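PDB 5OPF: chitin-binding domain 3 protein from Micromonospora aurantiaca ATCC 27029, which probably cleaves crystalline polysaccharides such as cellulose or chitin by copper-dependent oxidation, as a lytic polysaccharide monooxygenase. Local coordinates for residues C14-W18 / Q30-C34; I64-C70 / P128-L134. All coordinates share one frame; numbering follows the deposited sequence. Where two conformers were deposited one is given.

Contact 1 of 2, residues C14-W18 / Q30-C34; sequences CWQRW and QDPMC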
loop_
_atom_site.group_PDB
_atom_site.type_symbol
_atom_site.label_atom_id
_atom_site.label_comp_id
_atom_site.label_asym_id
_atom_site.label_seq_id
_atom_site.Cartn_x
_atom_site.Cartn_y
_atom_site.Cartn_z
ATOM N N CYS A 14 -3.397 8.067 5.654
ATOM C CA CYS A 14 -4.564 8.899 5.953
ATOM C C CYS A 14 -5.104 8.606 7.352
ATOM O O CYS A 14 -5.565 9.520 8.046
ATOM C CB CYS A 14 -5.668 8.708 4.911
ATOM S SG CYS A 14 -5.359 9.353 3.254
ATOM N N TRP A 15 -5.047 7.340 7.785
ATOM C CA TRP A 15 -5.509 6.974 9.123
ATOM C C TRP A 15 -4.583 7.526 10.197
ATOM O O TRP A 15 -5.033 8.128 11.179
ATOM C CB TRP A 15 -5.614 5.449 9.234
ATOM C CG TRP A 15 -5.948 4.993 10.623
ATOM C CD1 TRP A 15 -7.172 4.996 11.217
ATOM C CD2 TRP A 15 -5.035 4.468 11.582
ATOM N NE1 TRP A 15 -7.079 4.506 12.501
ATOM C CE2 TRP A 15 -5.772 4.178 12.749
ATOM C CE3 TRP A 15 -3.663 4.217 11.569
ATOM C CZ2 TRP A 15 -5.182 3.638 13.892
ATOM C CZ3 TRP A 15 -3.071 3.691 12.704
ATOM C CH2 TRP A 15 -3.832 3.411 13.854
ATOM N N GLN A 16 -3.278 7.329 10.033
ATOM C CA GLN A 16 -2.329 7.786 11.038
ATOM C C GLN A 16 -2.380 9.301 11.182
ATOM O O GLN A 16 -2.393 9.837 12.298
ATOM C CB GLN A 16 -0.936 7.340 10.599
ATOM C CG GLN A 16 0.153 7.313 11.636
ATOM C CD GLN A 16 1.380 6.570 11.105
ATOM O OE1 GLN A 16 1.682 6.614 9.906
ATOM N NE2 GLN A 16 2.064 5.861 11.984
ATOM N N ARG A 17 -2.392 10.020 10.055
ATOM C CA ARG A 17 -2.246 11.467 10.131
ATOM C C ARG A 17 -3.545 12.186 10.461
ATOM O O ARG A 17 -3.502 13.244 11.090
ATOM C CB ARG A 17 -1.630 12.014 8.848
ATOM C CG ARG A 17 -0.169 11.598 8.709
ATOM C CD ARG A 17 0.539 12.082 7.438
ATOM N NE ARG A 17 -0.091 11.555 6.230
ATOM C CZ ARG A 17 -0.928 12.233 5.450
ATOM N NH1 ARG A 17 -1.217 13.501 5.690
ATOM N NH2 ARG A 17 -1.459 11.645 4.399
ATOM N N TRP A 18 -4.694 11.645 10.065
ATOM C CA TRP A 18 -5.972 12.322 10.247
ATOM C C TRP A 18 -6.982 11.568 11.100
ATOM O O TRP A 18 -8.044 12.130 11.393
ATOM C CB TRP A 18 -6.629 12.634 8.888
ATOM C CG TRP A 18 -5.853 13.571 8.032
ATOM C CD1 TRP A 18 -5.033 13.236 6.999
ATOM C CD2 TRP A 18 -5.810 15.003 8.130
ATOM N NE1 TRP A 18 -4.491 14.365 6.437
ATOM C CE2 TRP A 18 -4.945 15.464 7.117
ATOM C CE3 TRP A 18 -6.427 15.937 8.966
ATOM C CZ2 TRP A 18 -4.681 16.819 6.922
ATOM C CZ3 TRP A 18 -6.164 17.278 8.770
ATOM C CH2 TRP A 18 -5.300 17.705 7.756
ATOM N N GLN A 30 -5.369 21.109 3.038
ATOM C CA GLN A 30 -4.059 20.619 3.439
ATOM C C GLN A 30 -3.736 19.252 2.845
ATOM O O GLN A 30 -2.561 18.953 2.601
ATOM C CB GLN A 30 -3.965 20.566 4.961
ATOM C CG GLN A 30 -4.002 21.950 5.617
ATOM C CD GLN A 30 -3.967 21.902 7.135
ATOM O OE1 GLN A 30 -3.752 20.851 7.734
ATOM N NE2 GLN A 30 -4.190 23.052 7.763
ATOM N N ASP A 31 -4.740 18.410 2.596
ATOM C CA ASP A 31 -4.510 17.045 2.114
ATOM C C ASP A 31 -5.737 16.620 1.321
ATOM O O ASP A 31 -6.563 15.831 1.785
ATOM C CB ASP A 31 -4.216 16.112 3.294
ATOM C CG ASP A 31 -3.751 14.720 2.887
ATOM O OD1 ASP A 31 -3.869 14.328 1.699
ATOM O OD2 ASP A 31 -3.291 13.991 3.803
ATOM N N PRO A 32 -5.901 17.171 0.109
ATOM C CA PRO A 32 -7.111 16.881 -0.681
ATOM C C PRO A 32 -7.327 15.406 -0.958
ATOM O O PRO A 32 -8.480 14.966 -1.049
ATOM C CB PRO A 32 -6.887 17.684 -1.971
ATOM C CG PRO A 32 -5.996 18.814 -1.550
ATOM C CD PRO A 32 -5.093 18.247 -0.498
ATOM N N MET A 33 -6.257 14.626 -1.110
ATOM C CA MET A 33 -6.443 13.205 -1.381
ATOM C C MET A 33 -6.986 12.465 -0.164
ATOM O O MET A 33 -7.870 11.614 -0.303
ATOM C CB MET A 33 -5.164 12.555 -1.899
ATOM C CG MET A 33 -4.748 12.985 -3.299
ATOM S SD MET A 33 -5.988 12.636 -4.598
ATOM C CE MET A 33 -6.833 14.220 -4.682
ATOM N N CYS A 34 -6.477 12.750 1.038
ATOM C CA CYS A 34 -7.102 12.138 2.212
ATOM C C CYS A 34 -8.526 12.656 2.425
ATOM O O CYS A 34 -9.404 11.898 2.855
ATOM C CB CYS A 34 -6.268 12.284 3.486
ATOM S SG CYS A 34 -4.757 11.296 3.520
#
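C14 and C34 come together where the last turn of helix 10-18 meets the first turn of helix 32-40, their CA atoms 5.6 Å apart. Segment 14-18 ends its helix with W18 N bonded to C14 O; segment 30-34 leaves helix 27-30 at Q30 and starts the next helix at P32, D31 serving as its N-cap. The motif is a disulfide-linked helix pair, in the helical part that accompanies the β-sandwich core of this monooxygenase family. The C14–C34 bridge has a C-S-S-C torsion of -90°, the relaxed value for a disulfide. Beside it, D31 divides its carboxylate between two tasks. OD1 caps the new helix, taking the N-H of C34 from above the carboxylate plane. D31 OD2 faces segment 14-18 and accepts from R17 NH1 at 2.8 Å and R17 NH2 at 3.0 Å. The arginine thus grips one oxygen end-on with two nitrogens, in a salt bridge whose guanidinium and carboxylate planes lie only 23° apart. W18 NE1 is the third donor to D31 OD2, at 2.9 Å. With CG anti to the backbone N (chi1 -171°), the D31 carboxylate lies between the C34 N-H and the end of helix 10-18. R17 NE turns back to S13 OG, which helps fix the guanidinium. The charge and bonds gathered on OD2 would probably keep the buried aspartate ionised. W18 also lays CD1 against C34 CB at 3.8 Å, and its far corner, W18 CH2, lies 3.5 Å from Q30 OE1, which approaches the indole at its edge.

Contact 2 of 2, residues I64-C70 / P128-L134; sequences IPDGQLC and PLRWSDL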
loop_
_atom_site.group_PDB
_atom_site.type_symbol
_atom_site.label_atom_id
_atom_site.label_comp_id
_atom_site.label_asym_id
_atom_site.label_seq_id
_atom_site.Cartn_x
_atom_site.Cartn_y
_atom_site.Cartn_z
ATOM N N ILE A 64 -6.771 -7.617 -11.022
ATOM C CA ILE A 64 -6.650 -6.202 -10.676
ATOM C C ILE A 64 -6.399 -5.381 -11.933
ATOM O O ILE A 64 -5.247 -5.273 -12.383
ATOM C CB ILE A 64 -5.554 -6.004 -9.628
ATOM C CG1 ILE A 64 -5.989 -6.724 -8.349
ATOM C CG2 ILE A 64 -5.300 -4.515 -9.376
ATOM C CD1 ILE A 64 -4.937 -6.757 -7.324
ATOM N N PRO A 65 -7.429 -4.804 -12.539
ATOM C CA PRO A 65 -7.211 -4.004 -13.750
ATOM C C PRO A 65 -6.370 -2.766 -13.487
ATOM O O PRO A 65 -6.358 -2.209 -12.389
ATOM C CB PRO A 65 -8.630 -3.607 -14.168
ATOM C CG PRO A 65 -9.523 -4.637 -13.564
ATOM C CD PRO A 65 -8.864 -4.987 -12.260
ATOM N N ASP A 66 -5.699 -2.306 -14.542
ATOM C CA ASP A 66 -4.994 -1.037 -14.481
ATOM C C ASP A 66 -5.942 0.051 -13.989
ATOM O O ASP A 66 -7.120 0.089 -14.355
ATOM C CB ASP A 66 -4.454 -0.649 -15.868
ATOM C CG ASP A 66 -3.215 -1.438 -16.282
ATOM O OD1 ASP A 66 -2.643 -2.183 -15.458
ATOM O OD2 ASP A 66 -2.817 -1.285 -17.460
ATOM N N GLY A 67 -5.409 0.954 -13.172
ATOM C CA GLY A 67 -6.194 2.013 -12.571
ATOM C C GLY A 67 -6.940 1.615 -11.316
ATOM O O GLY A 67 -7.588 2.476 -10.702
ATOM N N GLN A 68 -6.875 0.341 -10.926
ATOM C CA GLN A 68 -7.520 -0.175 -9.723
ATOM C C GLN A 68 -6.513 -0.849 -8.800
ATOM O O GLN A 68 -6.902 -1.587 -7.893
ATOM C CB GLN A 68 -8.636 -1.155 -10.080
ATOM C CG GLN A 68 -9.717 -0.549 -10.946
ATOM C CD GLN A 68 -10.688 -1.558 -11.488
ATOM O OE1 GLN A 68 -11.129 -1.448 -12.652
ATOM N NE2 GLN A 68 -11.048 -2.520 -10.682
ATOM N N LEU A 69 -5.216 -0.609 -8.998
ATOM C CA LEU A 69 -4.219 -1.287 -8.165
ATOM C C LEU A 69 -4.361 -0.904 -6.695
ATOM O O LEU A 69 -4.302 -1.766 -5.811
ATOM C CB LEU A 69 -2.797 -1.009 -8.668
ATOM C CG LEU A 69 -2.340 -1.905 -9.826
ATOM C CD1 LEU A 69 -3.112 -1.643 -11.108
ATOM C CD2 LEU A 69 -0.859 -1.765 -10.062
ATOM N N CYS A 70 -4.545 0.387 -6.411
ATOM C CA CYS A 70 -4.503 0.846 -5.025
ATOM C C CYS A 70 -5.750 0.483 -4.221
ATOM O O CYS A 70 -5.708 0.538 -2.982
ATOM C CB CYS A 70 -4.222 2.345 -4.970
ATOM S SG CYS A 70 -2.651 2.820 -5.744
ATOM N N PRO A 128 -3.191 7.267 -14.045
ATOM C CA PRO A 128 -3.576 6.109 -13.232
ATOM C C PRO A 128 -2.424 5.121 -13.156
ATOM O O PRO A 128 -1.643 4.981 -14.102
ATOM C CB PRO A 128 -4.764 5.521 -13.998
ATOM C CG PRO A 128 -4.547 5.950 -15.388
ATOM C CD PRO A 128 -3.926 7.308 -15.318
ATOM N N LEU A 129 -2.309 4.451 -12.017
ATOM C CA LEU A 129 -1.245 3.472 -11.839
ATOM C C LEU A 129 -1.572 2.216 -12.634
ATOM O O LEU A 129 -2.664 1.653 -12.505
ATOM C CB LEU A 129 -1.086 3.133 -10.361
ATOM C CG LEU A 129 0.078 2.202 -10.005
ATOM C CD1 LEU A 129 1.414 2.831 -10.334
ATOM C CD2 LEU A 129 0.000 1.819 -8.547
ATOM N N ARG A 130 -0.624 1.788 -13.468
ATOM C CA ARG A 130 -0.752 0.602 -14.305
ATOM C C ARG A 130 0.302 -0.429 -13.919
ATOM O O ARG A 130 1.392 -0.085 -13.453
ATOM C CB ARG A 130 -0.496 0.953 -15.771
ATOM C CG ARG A 130 -1.349 2.056 -16.296
ATOM C CD ARG A 130 -0.991 2.387 -17.734
ATOM N NE ARG A 130 -1.952 3.328 -18.276
ATOM C CZ ARG A 130 -3.204 3.017 -18.601
ATOM N NH1 ARG A 130 -3.659 1.773 -18.461
ATOM N NH2 ARG A 130 -3.998 3.959 -19.075
ATOM N N TRP A 131 -0.007 -1.703 -14.150
ATOM C CA TRP A 131 0.991 -2.741 -13.927
ATOM C C TRP A 131 2.270 -2.467 -14.716
ATOM O O TRP A 131 3.379 -2.699 -14.214
ATOM C CB TRP A 131 0.416 -4.112 -14.272
ATOM C CG TRP A 131 -0.530 -4.647 -13.235
ATOM C CD1 TRP A 131 -1.891 -4.557 -13.239
ATOM C CD2 TRP A 131 -0.183 -5.374 -12.047
ATOM N NE1 TRP A 131 -2.410 -5.168 -12.128
ATOM C CE2 TRP A 131 -1.383 -5.679 -11.382
ATOM C CE3 TRP A 131 1.021 -5.778 -11.472
ATOM C CZ2 TRP A 131 -1.421 -6.391 -10.184
ATOM C CZ3 TRP A 131 0.982 -6.480 -10.274
ATOM C CH2 TRP A 131 -0.232 -6.785 -9.655
ATOM N N SER A 132 2.148 -1.950 -15.942
ATOM C CA SER A 132 3.325 -1.699 -16.773
ATOM C C SER A 132 4.182 -0.548 -16.257
ATOM O O SER A 132 5.323 -0.384 -16.714
ATOM C CB SER A 132 2.899 -1.428 -18.218
ATOM O OG SER A 132 2.118 -0.259 -18.313
ATOM N N ASP A 133 3.665 0.264 -15.344
ATOM C CA ASP A 133 4.484 1.276 -14.689
ATOM C C ASP A 133 5.403 0.708 -13.616
ATOM O O ASP A 133 6.297 1.433 -13.156
ATOM C CB ASP A 133 3.600 2.322 -14.009
ATOM C CG ASP A 133 2.775 3.139 -14.985
ATOM O OD1 ASP A 133 3.348 3.611 -15.984
ATOM O OD2 ASP A 133 1.554 3.316 -14.727
ATOM N N LEU A 134 5.226 -0.549 -13.214
ATOM C CA LEU A 134 5.879 -1.108 -12.033
ATOM C C LEU A 134 7.030 -2.038 -12.397
ATOM O O LEU A 134 6.937 -2.836 -13.338
ATOM C CB LEU A 134 4.879 -1.913 -11.212
ATOM C CG LEU A 134 3.769 -1.112 -10.548
ATOM C CD1 LEU A 134 2.787 -2.075 -9.892
ATOM C CD2 LEU A 134 4.309 -0.121 -9.524
HETATM O O HOH W 1 -0.236 -2.230 -17.624
#
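L69 is the main bump of this contact, lodged between W131, L129 and L134, where the D66-R130 and G67-P128 CA pairs are 4.6 and 4.9 Å apart. Segment 64-70 forms a type II β-turn, P65 to Q68, that docks on the loop and 3-10 turn leading into strand 134-140 of the β-sandwich. G67 takes the positive-phi corner, where a side chain would jam against the preceding carbonyl; its CA rests 4.0 Å from P128 CB, and its N bonds to L129 O. The methyl CD2 of L69 sits over the centre of the W131 five-membered ring, 4.1 Å from the centroid and 5° off the normal, a CH-pi contact. L69 CD2 also meets L134 CD1 tip to tip at 3.7 Å, while L129 CD2 packs against L69 CB and CD2 and against C70 SG. At the indole edge, W131 NE1 donates to I64 O at 2.9 Å, in the carbonyl plane. Were W131 an alanine, I64 O would probably lose this donor and a gap would open beside the L69 methyls. On the more exposed side, D66 rotates about chi1 (-76°) to set its carboxylate alongside R130 CB, and OD1 receives W131 N from above the carboxylate plane. OD2 makes a weak salt bridge with R130 NH1, carboxylate and guanidinium planes 75° apart. A water bridges the same loops, donating to D66 OD2 at 2.8 Å and accepting from S132 N at 2.9 Å.

Both segments of contact 1 precede those of contact 2 in the sequence. The centres of the two contacts are 22 Å apart and their nearest atoms about 10 Å, with no direct touch. Contact 1 joins helices 10-18 and 32-40 in the helical region; contact 2 instead fastens the loop after helix 60-63 to the one entering strand 134-140, against strands 110-118, 169-178 and 183-192. Contact 1 holds the whole C14–C34 disulfide; contact 2 holds C70, whose partner C188 is on strand 183-192. That strand also carries Y185, which together with H1 and H108 forms the copper site, so contact 2 is tied covalently to a metal-bearing strand.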